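Local coordinates for protein NAD(P)H-flavin oxidoreductase (Staphylococcus epidermidis ATCC 12228, PDB 3GBH) that probably uses NAD(P)H to reduce flavin or related acceptors through bound FMN, as a member of the nitroreductase family, at residues K22-M35 against S76-I88. Numbering follows the deposited sequence.
Sequences KVFDENYKIPREEM and SRQLTTSSAMLII. With FMN (flavin mononucleotide), chain H.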
ATOM      1  N   LYS B  22      -9.408  31.419 -12.985  1.00 24.70           N
ATOM      2  CA  LYS B  22      -9.902  32.801 -12.871  1.00 26.52           C
ATOM      3  C   LYS B  22     -10.507  33.398 -14.156  1.00 25.24           C
ATOM      4  O   LYS B  22     -11.084  34.485 -14.119  1.00 25.37           O
ATOM      5  CB  LYS B  22      -8.760  33.677 -12.332  1.00 27.92           C
ATOM      6  CG  LYS B  22      -8.224  33.097 -11.022  1.00 30.38           C
ATOM      7  CD  LYS B  22      -7.358  34.025 -10.241  1.00 34.14           C
ATOM      8  CE  LYS B  22      -6.878  33.314  -8.978  1.00 32.07           C
ATOM      9  NZ  LYS B  22      -6.237  34.285  -8.053  1.00 32.06           N
ATOM     10  N   VAL B  23     -10.379  32.684 -15.275  1.00 23.79           N
ATOM     11  CA  VAL B  23     -10.955  33.100 -16.550  1.00 24.07           C
ATOM     12  C   VAL B  23     -11.766  31.912 -17.105  1.00 22.95           C
ATOM     13  O   VAL B  23     -11.214  30.847 -17.390  1.00 22.46           O
ATOM     14  CB  VAL B  23      -9.856  33.510 -17.538  1.00 24.44           C
ATOM     15  CG1 VAL B  23     -10.447  34.060 -18.820  1.00 24.36           C
ATOM     16  CG2 VAL B  23      -8.928  34.545 -16.887  1.00 27.46           C
ATOM     17  N   PHE B  24     -13.074  32.110 -17.219  1.00 21.49           N
ATOM     18  CA  PHE B  24     -14.000  31.108 -17.701  1.00 21.86           C
ATOM     19  C   PHE B  24     -14.543  31.495 -19.075  1.00 22.23           C
ATOM     20  O   PHE B  24     -14.386  32.638 -19.529  1.00 20.79           O
ATOM     21  CB  PHE B  24     -15.173  30.976 -16.740  1.00 23.07           C
ATOM     22  CG  PHE B  24     -14.762  30.689 -15.336  1.00 24.17           C
ATOM     23  CD1 PHE B  24     -14.640  29.381 -14.894  1.00 23.04           C
ATOM     24  CD2 PHE B  24     -14.491  31.728 -14.447  1.00 23.08           C
ATOM     25  CE1 PHE B  24     -14.253  29.109 -13.589  1.00 22.57           C
ATOM     26  CE2 PHE B  24     -14.098  31.453 -13.121  1.00 21.03           C
ATOM     27  CZ  PHE B  24     -13.988  30.149 -12.703  1.00 22.21           C
ATOM     28  N   ASP B  25     -15.155  30.515 -19.734  1.00 22.07           N
ATOM     29  CA  ASP B  25     -15.819  30.721 -20.993  1.00 22.31           C
ATOM     30  C   ASP B  25     -17.118  31.507 -20.725  1.00 22.92           C
ATOM     31  O   ASP B  25     -18.087  31.026 -20.120  1.00 21.70           O
ATOM     32  CB  ASP B  25     -16.051  29.376 -21.693  1.00 22.26           C
ATOM     33  CG  ASP B  25     -16.732  29.514 -23.055  1.00 25.04           C
ATOM     34  OD1 ASP B  25     -17.210  30.617 -23.404  1.00 26.96           O
ATOM     35  OD2 ASP B  25     -16.810  28.497 -23.767  1.00 28.00           O
ATOM     36  N   GLU B  26     -17.107  32.741 -21.189  1.00 24.13           N
ATOM     37  CA  GLU B  26     -18.180  33.686 -20.941  1.00 26.58           C
ATOM     38  C   GLU B  26     -19.481  33.288 -21.628  1.00 26.01           C
ATOM     39  O   GLU B  26     -20.552  33.789 -21.277  1.00 26.50           O
ATOM     40  CB  GLU B  26     -17.724  35.050 -21.465  1.00 28.39           C
ATOM     41  CG  GLU B  26     -18.289  36.252 -20.755  1.00 34.12           C
ATOM     42  CD  GLU B  26     -17.953  37.543 -21.487  1.00 32.15           C
ATOM     43  OE1 GLU B  26     -16.911  37.571 -22.175  1.00 37.70           O
ATOM     44  OE2 GLU B  26     -18.745  38.514 -21.394  1.00 43.47           O
ATOM     45  N   ASN B  27     -19.390  32.407 -22.621  1.00 26.29           N
ATOM     46  CA  ASN B  27     -20.552  31.991 -23.407  1.00 27.02           C
ATOM     47  C   ASN B  27     -21.060  30.606 -23.047  1.00 27.42           C
ATOM     48  O   ASN B  27     -21.998  30.112 -23.656  1.00 27.96           O
ATOM     49  CB  ASN B  27     -20.189  32.016 -24.870  1.00 28.14           C
ATOM     50  CG  ASN B  27     -19.824  33.399 -25.343  1.00 29.95           C
ATOM     51  OD1 ASN B  27     -18.699  33.630 -25.786  1.00 36.05           O
ATOM     52  ND2 ASN B  27     -20.764  34.339 -25.231  1.00 27.68           N
ATOM     53  N   TYR B  28     -20.424  29.970 -22.069  1.00 26.12           N
ATOM     54  CA  TYR B  28     -20.858  28.676 -21.600  1.00 25.99           C
ATOM     55  C   TYR B  28     -21.697  28.871 -20.348  1.00 26.24           C
ATOM     56  O   TYR B  28     -21.245  29.511 -19.395  1.00 27.24           O
ATOM     57  CB  TYR B  28     -19.657  27.787 -21.271  1.00 26.93           C
ATOM     58  CG  TYR B  28     -20.123  26.457 -20.838  1.00 26.91           C
ATOM     59  CD1 TYR B  28     -20.386  26.206 -19.511  1.00 27.94           C
ATOM     60  CD2 TYR B  28     -20.392  25.465 -21.766  1.00 29.40           C
ATOM     61  CE1 TYR B  28     -20.891  24.997 -19.106  1.00 29.48           C
ATOM     62  CE2 TYR B  28     -20.889  24.232 -21.369  1.00 30.58           C
ATOM     63  CZ  TYR B  28     -21.142  24.009 -20.030  1.00 28.99           C
ATOM     64  OH  TYR B  28     -21.642  22.810 -19.573  1.00 31.38           O
ATOM     65  N   LYS B  29     -22.906  28.312 -20.341  1.00 24.25           N
ATOM     66  CA  LYS B  29     -23.741  28.332 -19.158  1.00 24.57           C
ATOM     67  C   LYS B  29     -24.086  26.896 -18.740  1.00 24.96           C
ATOM     68  O   LYS B  29     -24.358  26.022 -19.579  1.00 25.41           O
ATOM     69  CB  LYS B  29     -25.000  29.165 -19.382  1.00 25.75           C
ATOM     70  CG  LYS B  29     -24.756  30.643 -19.784  1.00 26.89           C
ATOM     71  CD  LYS B  29     -23.984  31.473 -18.729  1.00 26.99           C
ATOM     72  CE  LYS B  29     -23.479  32.816 -19.304  1.00 26.57           C
ATOM     73  NZ  LYS B  29     -22.538  33.517 -18.380  1.00 22.11           N
ATOM     74  N   ILE B  30     -24.041  26.660 -17.442  1.00 24.45           N
ATOM     75  CA  ILE B  30     -24.259  25.343 -16.853  1.00 23.57           C
ATOM     76  C   ILE B  30     -25.750  25.043 -16.798  1.00 23.96           C
ATOM     77  O   ILE B  30     -26.501  25.809 -16.224  1.00 24.53           O
ATOM     78  CB  ILE B  30     -23.649  25.281 -15.453  1.00 24.64           C
ATOM     79  CG1 ILE B  30     -22.116  25.466 -15.541  1.00 25.26           C
ATOM     80  CG2 ILE B  30     -23.991  23.960 -14.774  1.00 21.96           C
ATOM     81  CD1 ILE B  30     -21.436  25.601 -14.203  1.00 24.30           C
ATOM     82  N   PRO B  31     -26.192  23.918 -17.380  1.00 24.23           N
ATOM     83  CA  PRO B  31     -27.634  23.626 -17.309  1.00 24.80           C
ATOM     84  C   PRO B  31     -28.101  23.441 -15.872  1.00 23.80           C
ATOM     85  O   PRO B  31     -27.323  22.995 -15.038  1.00 23.67           O
ATOM     86  CB  PRO B  31     -27.776  22.319 -18.114  1.00 25.80           C
ATOM     87  CG  PRO B  31     -26.483  22.168 -18.873  1.00 25.80           C
ATOM     88  CD  PRO B  31     -25.442  22.858 -18.071  1.00 23.63           C
ATOM     89  N   ARG B  32     -29.350  23.786 -15.562  1.00 24.76           N
ATOM     90  CA  ARG B  32     -29.828  23.635 -14.165  1.00 26.89           C
ATOM     91  C   ARG B  32     -29.743  22.242 -13.598  1.00 25.34           C
ATOM     92  O   ARG B  32     -29.385  22.099 -12.450  1.00 23.57           O
ATOM     93  CB  ARG B  32     -31.242  24.162 -13.951  1.00 28.32           C
ATOM     94  CG  ARG B  32     -31.205  25.644 -13.773  1.00 37.68           C
ATOM     95  CD  ARG B  32     -32.435  26.253 -13.146  1.00 43.38           C
ATOM     96  NE  ARG B  32     -32.403  27.709 -13.293  1.00 43.01           N
ATOM     97  CZ  ARG B  32     -33.339  28.513 -12.823  1.00 44.37           C
ATOM     98  NH1 ARG B  32     -34.408  28.015 -12.209  1.00 45.45           N
ATOM     99  NH2 ARG B  32     -33.218  29.819 -12.993  1.00 47.85           N
ATOM    100  N   GLU B  33     -30.030  21.236 -14.417  1.00 27.06           N
ATOM    101  CA  GLU B  33     -30.001  19.822 -13.993  1.00 28.30           C
ATOM    102  C   GLU B  33     -28.621  19.513 -13.458  1.00 27.02           C
ATOM    103  O   GLU B  33     -28.456  18.885 -12.423  1.00 27.20           O
ATOM    104  CB  GLU B  33     -30.375  18.884 -15.180  1.00 28.51           C
ATOM    105  CG  GLU B  33     -30.782  17.422 -14.806  1.00 31.75           C
ATOM    106  CD  GLU B  33     -31.163  16.533 -16.047  1.00 33.44           C
ATOM    107  OE1 GLU B  33     -31.468  17.093 -17.140  1.00 39.82           O
ATOM    108  OE2 GLU B  33     -31.174  15.271 -15.915  1.00 43.32           O
ATOM    109  N   GLU B  34     -27.613  20.020 -14.146  1.00 25.96           N
ATOM    110  CA  GLU B  34     -26.259  19.783 -13.766  1.00 26.66           C
ATOM    111  C   GLU B  34     -25.852  20.560 -12.500  1.00 26.36           C
ATOM    112  O   GLU B  34     -25.253  19.986 -11.596  1.00 24.43           O
ATOM    113  CB  GLU B  34     -25.374  20.154 -14.933  1.00 28.30           C
ATOM    114  CG  GLU B  34     -23.989  19.777 -14.712  1.00 33.06           C
ATOM    115  CD  GLU B  34     -23.561  18.544 -15.422  1.00 33.17           C
ATOM    116  OE1 GLU B  34     -24.370  17.616 -15.658  1.00 36.68           O
ATOM    117  OE2 GLU B  34     -22.368  18.502 -15.726  1.00 31.39           O
HETATM  118  N   MSE B  35     -26.166  21.857 -12.427  1.00 24.95           N
HETATM  119  CA  MSE B  35     -25.900  22.615 -11.192  1.00 24.58           C
HETATM  120  C   MSE B  35     -26.572  21.972  -9.972  1.00 23.74           C
HETATM  121  O   MSE B  35     -26.009  21.946  -8.866  1.00 24.66           O
HETATM  122  CB  MSE B  35     -26.423  24.047 -11.342  1.00 25.12           C
HETATM  123  CG  MSE B  35     -26.070  24.947 -10.153  1.00 27.67           C
HETATM  124 SE   MSE B  35     -24.155  25.285 -10.057  0.75 29.05          SE
HETATM  125  CE  MSE B  35     -24.011  26.568 -11.494  1.00 26.69           C
ATOM    126  N   SER B  76     -13.369  41.005 -10.628  1.00 27.73           N
ATOM    127  CA  SER B  76     -14.386  41.333 -11.614  1.00 27.74           C
ATOM    128  C   SER B  76     -14.369  40.363 -12.797  1.00 28.01           C
ATOM    129  O   SER B  76     -15.419  40.044 -13.356  1.00 29.00           O
ATOM    130  CB  SER B  76     -14.219  42.778 -12.118  1.00 28.54           C
ATOM    131  OG  SER B  76     -12.973  42.902 -12.796  1.00 33.31           O
ATOM    132  N   ARG B  77     -13.200  39.868 -13.171  1.00 27.43           N
ATOM    133  CA  ARG B  77     -13.141  38.971 -14.317  1.00 27.24           C
ATOM    134  C   ARG B  77     -13.804  37.633 -14.021  1.00 25.99           C
ATOM    135  O   ARG B  77     -14.493  37.080 -14.880  1.00 24.48           O
ATOM    136  CB  ARG B  77     -11.711  38.759 -14.795  1.00 29.24           C
ATOM    137  CG  ARG B  77     -11.679  38.295 -16.231  1.00 33.85           C
ATOM    138  CD  ARG B  77     -10.383  38.613 -16.919  1.00 40.82           C
ATOM    139  NE  ARG B  77     -10.499  38.323 -18.349  1.00 44.42           N
ATOM    140  CZ  ARG B  77      -9.499  37.912 -19.127  1.00 43.32           C
ATOM    141  NH1 ARG B  77      -8.278  37.717 -18.629  1.00 44.22           N
ATOM    142  NH2 ARG B  77      -9.726  37.681 -20.417  1.00 42.69           N
ATOM    143  N   GLN B  78     -13.595  37.118 -12.805  1.00 23.50           N
ATOM    144  CA  GLN B  78     -14.213  35.869 -12.416  1.00 23.84           C
ATOM    145  C   GLN B  78     -15.723  36.057 -12.443  1.00 22.97           C
ATOM    146  O   GLN B  78     -16.430  35.218 -12.981  1.00 23.89           O
ATOM    147  CB  GLN B  78     -13.784  35.394 -11.015  1.00 22.78           C
ATOM    148  CG  GLN B  78     -12.318  35.029 -10.848  1.00 24.68           C
ATOM    149  CD  GLN B  78     -11.516  36.193 -10.298  1.00 29.59           C
ATOM    150  OE1 GLN B  78     -11.582  37.301 -10.820  1.00 22.92           O
ATOM    151  NE2 GLN B  78     -10.779  35.947  -9.221  1.00 22.46           N
ATOM    152  N   LEU B  79     -16.207  37.157 -11.869  1.00 22.27           N
ATOM    153  CA  LEU B  79     -17.646  37.443 -11.843  1.00 22.98           C
ATOM    154  C   LEU B  79     -18.248  37.539 -13.248  1.00 24.16           C
ATOM    155  O   LEU B  79     -19.290  36.928 -13.530  1.00 24.91           O
ATOM    156  CB  LEU B  79     -17.947  38.757 -11.109  1.00 22.88           C
ATOM    157  CG  LEU B  79     -19.440  39.092 -11.000  1.00 22.84           C
ATOM    158  CD1 LEU B  79     -20.223  38.011 -10.170  1.00 22.30           C
ATOM    159  CD2 LEU B  79     -19.619  40.454 -10.414  1.00 24.98           C
ATOM    160  N   THR B  80     -17.617  38.342 -14.098  1.00 23.65           N
ATOM    161  CA  THR B  80     -18.055  38.518 -15.479  1.00 24.37           C
ATOM    162  C   THR B  80     -18.112  37.239 -16.300  1.00 24.31           C
ATOM    163  O   THR B  80     -19.123  36.950 -16.966  1.00 25.07           O
ATOM    164  CB  THR B  80     -17.103  39.460 -16.196  1.00 26.30           C
ATOM    165  OG1 THR B  80     -17.214  40.758 -15.595  1.00 29.01           O
ATOM    166  CG2 THR B  80     -17.430  39.542 -17.716  1.00 29.24           C
ATOM    167  N   THR B  81     -17.028  36.471 -16.262  1.00 23.38           N
ATOM    168  CA  THR B  81     -16.878  35.352 -17.183  1.00 22.14           C
ATOM    169  C   THR B  81     -17.533  34.047 -16.692  1.00 21.86           C
ATOM    170  O   THR B  81     -17.853  33.169 -17.497  1.00 21.66           O
ATOM    171  CB  THR B  81     -15.410  35.149 -17.564  1.00 22.77           C
ATOM    172  OG1 THR B  81     -14.671  34.699 -16.422  1.00 22.18           O
ATOM    173  CG2 THR B  81     -14.787  36.468 -18.110  1.00 19.61           C
ATOM    174  N   SER B  82     -17.719  33.926 -15.383  1.00 21.67           N
ATOM    175  CA  SER B  82     -18.247  32.711 -14.774  1.00 22.49           C
ATOM    176  C   SER B  82     -19.652  32.325 -15.253  1.00 22.20           C
ATOM    177  O   SER B  82     -20.497  33.195 -15.586  1.00 22.18           O
ATOM    178  CB  SER B  82     -18.273  32.852 -13.242  1.00 22.40           C
ATOM    179  OG  SER B  82     -19.179  33.851 -12.823  1.00 23.89           O
ATOM    180  N   SER B  83     -19.915  31.025 -15.269  1.00 21.16           N
ATOM    181  CA  SER B  83     -21.277  30.565 -15.526  1.00 21.66           C
ATOM    182  C   SER B  83     -22.186  31.017 -14.385  1.00 22.33           C
ATOM    183  O   SER B  83     -23.340  31.344 -14.603  1.00 20.20           O
ATOM    184  CB  SER B  83     -21.312  29.051 -15.675  1.00 23.21           C
ATOM    185  OG  SER B  83     -20.652  28.669 -16.868  1.00 24.64           O
ATOM    186  N   ALA B  84     -21.644  30.997 -13.161  1.00 20.30           N
ATOM    187  CA  ALA B  84     -22.355  31.490 -12.004  1.00 21.08           C
ATOM    188  C   ALA B  84     -21.327  31.908 -10.966  1.00 21.29           C
ATOM    189  O   ALA B  84     -20.232  31.313 -10.897  1.00 20.36           O
ATOM    190  CB  ALA B  84     -23.293  30.368 -11.419  1.00 21.37           C
HETATM  191  N   MSE B  85     -21.683  32.908 -10.157  1.00 22.44           N
HETATM  192  CA  MSE B  85     -20.964  33.191  -8.914  1.00 22.10           C
HETATM  193  C   MSE B  85     -21.807  32.685  -7.753  1.00 22.83           C
HETATM  194  O   MSE B  85     -22.877  33.233  -7.459  1.00 23.23           O
HETATM  195  CB  MSE B  85     -20.721  34.683  -8.759  1.00 23.71           C
HETATM  196  CG  MSE B  85     -19.967  35.064  -7.482  1.00 24.36           C
HETATM  197 SE   MSE B  85     -18.144  34.379  -7.414  0.75 21.21          SE
HETATM  198  CE  MSE B  85     -17.338  35.675  -8.595  1.00 21.14           C
ATOM    199  N   LEU B  86     -21.323  31.644  -7.096  1.00 22.58           N
ATOM    200  CA  LEU B  86     -21.997  31.070  -5.947  1.00 23.48           C
ATOM    201  C   LEU B  86     -21.586  31.897  -4.743  1.00 25.09           C
ATOM    202  O   LEU B  86     -20.405  32.099  -4.539  1.00 26.01           O
ATOM    203  CB  LEU B  86     -21.583  29.616  -5.750  1.00 23.79           C
ATOM    204  CG  LEU B  86     -21.652  28.690  -6.971  1.00 26.51           C
ATOM    205  CD1 LEU B  86     -21.339  27.249  -6.581  1.00 30.29           C
ATOM    206  CD2 LEU B  86     -23.004  28.773  -7.643  1.00 23.63           C
ATOM    207  N   ILE B  87     -22.545  32.414  -3.986  1.00 23.08           N
ATOM    208  CA  ILE B  87     -22.228  33.068  -2.717  1.00 23.45           C
ATOM    209  C   ILE B  87     -22.868  32.243  -1.613  1.00 23.43           C
ATOM    210  O   ILE B  87     -24.086  32.080  -1.586  1.00 23.42           O
ATOM    211  CB  ILE B  87     -22.709  34.507  -2.671  1.00 23.08           C
ATOM    212  CG1 ILE B  87     -22.266  35.263  -3.939  1.00 25.69           C
ATOM    213  CG2 ILE B  87     -22.180  35.223  -1.407  1.00 21.62           C
ATOM    214  CD1 ILE B  87     -22.811  36.713  -4.038  1.00 23.92           C
ATOM    215  N   ILE B  88     -22.037  31.713  -0.714  1.00 21.91           N
ATOM    216  CA  ILE B  88     -22.496  30.807   0.322  1.00 22.66           C
ATOM    217  C   ILE B  88     -22.578  31.581   1.631  1.00 23.73           C
ATOM    218  O   ILE B  88     -21.618  32.203   2.054  1.00 23.51           O
ATOM    219  CB  ILE B  88     -21.562  29.615   0.472  1.00 24.55           C
ATOM    220  CG1 ILE B  88     -21.510  28.810  -0.840  1.00 27.63           C
ATOM    221  CG2 ILE B  88     -22.001  28.717   1.636  1.00 24.55           C
ATOM    222  CD1 ILE B  88     -20.275  27.961  -0.966  1.00 26.43           C
TER
HETATM  223  N1  FMN H 300      -8.523  34.006  -5.390  1.00 26.79           N
HETATM  224  C2  FMN H 300      -8.834  35.199  -6.027  1.00 29.05           C
HETATM  225  O2  FMN H 300      -8.483  35.418  -7.190  1.00 28.12           O
HETATM  226  N3  FMN H 300      -9.528  36.160  -5.340  1.00 26.22           N
HETATM  227  C4  FMN H 300      -9.939  35.947  -4.021  1.00 28.95           C
HETATM  228  O4  FMN H 300     -10.564  36.846  -3.427  1.00 27.97           O
HETATM  229  C4A FMN H 300      -9.610  34.762  -3.385  1.00 25.78           C
HETATM  230  N5  FMN H 300      -9.962  34.522  -2.068  1.00 25.88           N
HETATM  231  C5A FMN H 300      -9.930  33.239  -1.563  1.00 25.95           C
HETATM  232  C6  FMN H 300     -10.607  32.910  -0.376  1.00 25.91           C
HETATM  233  C7  FMN H 300     -10.577  31.625   0.122  1.00 25.53           C
HETATM  234  C7M FMN H 300     -11.302  31.290   1.397  1.00 26.99           C
HETATM  235  C8  FMN H 300      -9.844  30.643  -0.555  1.00 26.33           C
HETATM  236  C8M FMN H 300      -9.770  29.225  -0.078  1.00 24.47           C
HETATM  237  C9  FMN H 300      -9.175  30.966  -1.721  1.00 25.64           C
HETATM  238  C9A FMN H 300      -9.208  32.257  -2.256  1.00 27.17           C
HETATM  239  N10 FMN H 300      -8.548  32.588  -3.449  1.00 27.38           N
HETATM  240  C10 FMN H 300      -8.885  33.786  -4.081  1.00 28.41           C
HETATM  241  C1' FMN H 300      -7.829  31.527  -4.257  1.00 25.48           C
HETATM  242  C2' FMN H 300      -6.491  31.255  -3.569  1.00 26.98           C
HETATM  243  O2' FMN H 300      -5.555  32.279  -3.862  1.00 25.38           O
HETATM  244  C3' FMN H 300      -5.965  29.888  -4.021  1.00 27.11           C
HETATM  245  O3' FMN H 300      -6.837  28.889  -3.554  1.00 27.19           O
HETATM  246  C4' FMN H 300      -4.542  29.579  -3.556  1.00 28.68           C
HETATM  247  O4' FMN H 300      -3.640  30.502  -4.167  1.00 27.17           O
HETATM  248  C5' FMN H 300      -4.171  28.143  -3.918  1.00 27.90           C
HETATM  249  O5' FMN H 300      -4.222  27.965  -5.328  1.00 24.97           O
HETATM  250  P   FMN H 300      -5.160  26.839  -5.963  1.00 25.45           P
HETATM  251  O1P FMN H 300      -5.005  26.833  -7.456  1.00 23.29           O
HETATM  252  O2P FMN H 300      -6.566  27.118  -5.520  1.00 23.75           O
HETATM  253  O3P FMN H 300      -4.775  25.484  -5.418  1.00 24.66           O
HETATM  254  O   HOH W   1     -17.963  29.161 -18.176  1.00 19.87           O
HETATM  255  O   HOH W   2     -20.288  32.035 -18.396  1.00 23.05           O
HETATM  256  O   HOH W   3     -23.799  33.684 -15.895  1.00 29.79           O
HETATM  257  O   HOH W   4     -24.818  29.108 -15.643  1.00 25.62           O
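With chi1 at 68°, Thr81 holds OG1 between its own backbone N and carbonyl carbon, where it can receive Phe24 N and still give its proton to Arg77 O; in Ser83 the hydroxyl lies anti to the carbonyl carbon (chi1 -69°) and is aimed at Tyr28 O. These two hydroxyls fasten the 22-31 loop of a nitroreductase fold along the last turn of helix 76-81 and the start of strand 84-91. Ser83 forms a classic beta bulge with Ala84, the pair lying opposite Ile191 of strand 183-192.

The bond from Phe24 N to Thr81 OG1 is 3.1 Å long and nearly straight at 167°. Thr81 OG1 also sits in the plane of the Phe24 ring, at its edge, 3.6 Å from CD2. Next to Phe24, Val23 sets CG1 over the centre of one face of the Arg77 guanidinium, 3.9 Å above its plane. Ser83 OG donates to Tyr28 O over 2.7 Å, approaching from above the carbonyl plane. Ile30 then lays CG1 against Ser83 CB, and Met35, a selenomethionine bent at chi2 and chi3, brings CE to Ala84 CB.

Waters add further links between the two backbones: one molecule gives protons to both Asp25 O and Ser83 OG, another joins Ile30 N to Ser83 O, and Lys29 NZ donates to two further waters, which lie within hydrogen-bonding distance of Thr81 O and Ser83 O. Within the type I turn from Asp25 to Tyr28, Glu26 CA makes a CA-H...O contact with Thr81 O (3.5 Å).

At the other end the contact reaches the flavin. Lys22 and Gln78 run side by side, and Gln78 NE2 donates to Asn162 OD1 and lies 3.1 Å from FMN O2. The extended Lys22 chain places NZ 2.7 Å from the same FMN O2, to which it donates a hydrogen bond.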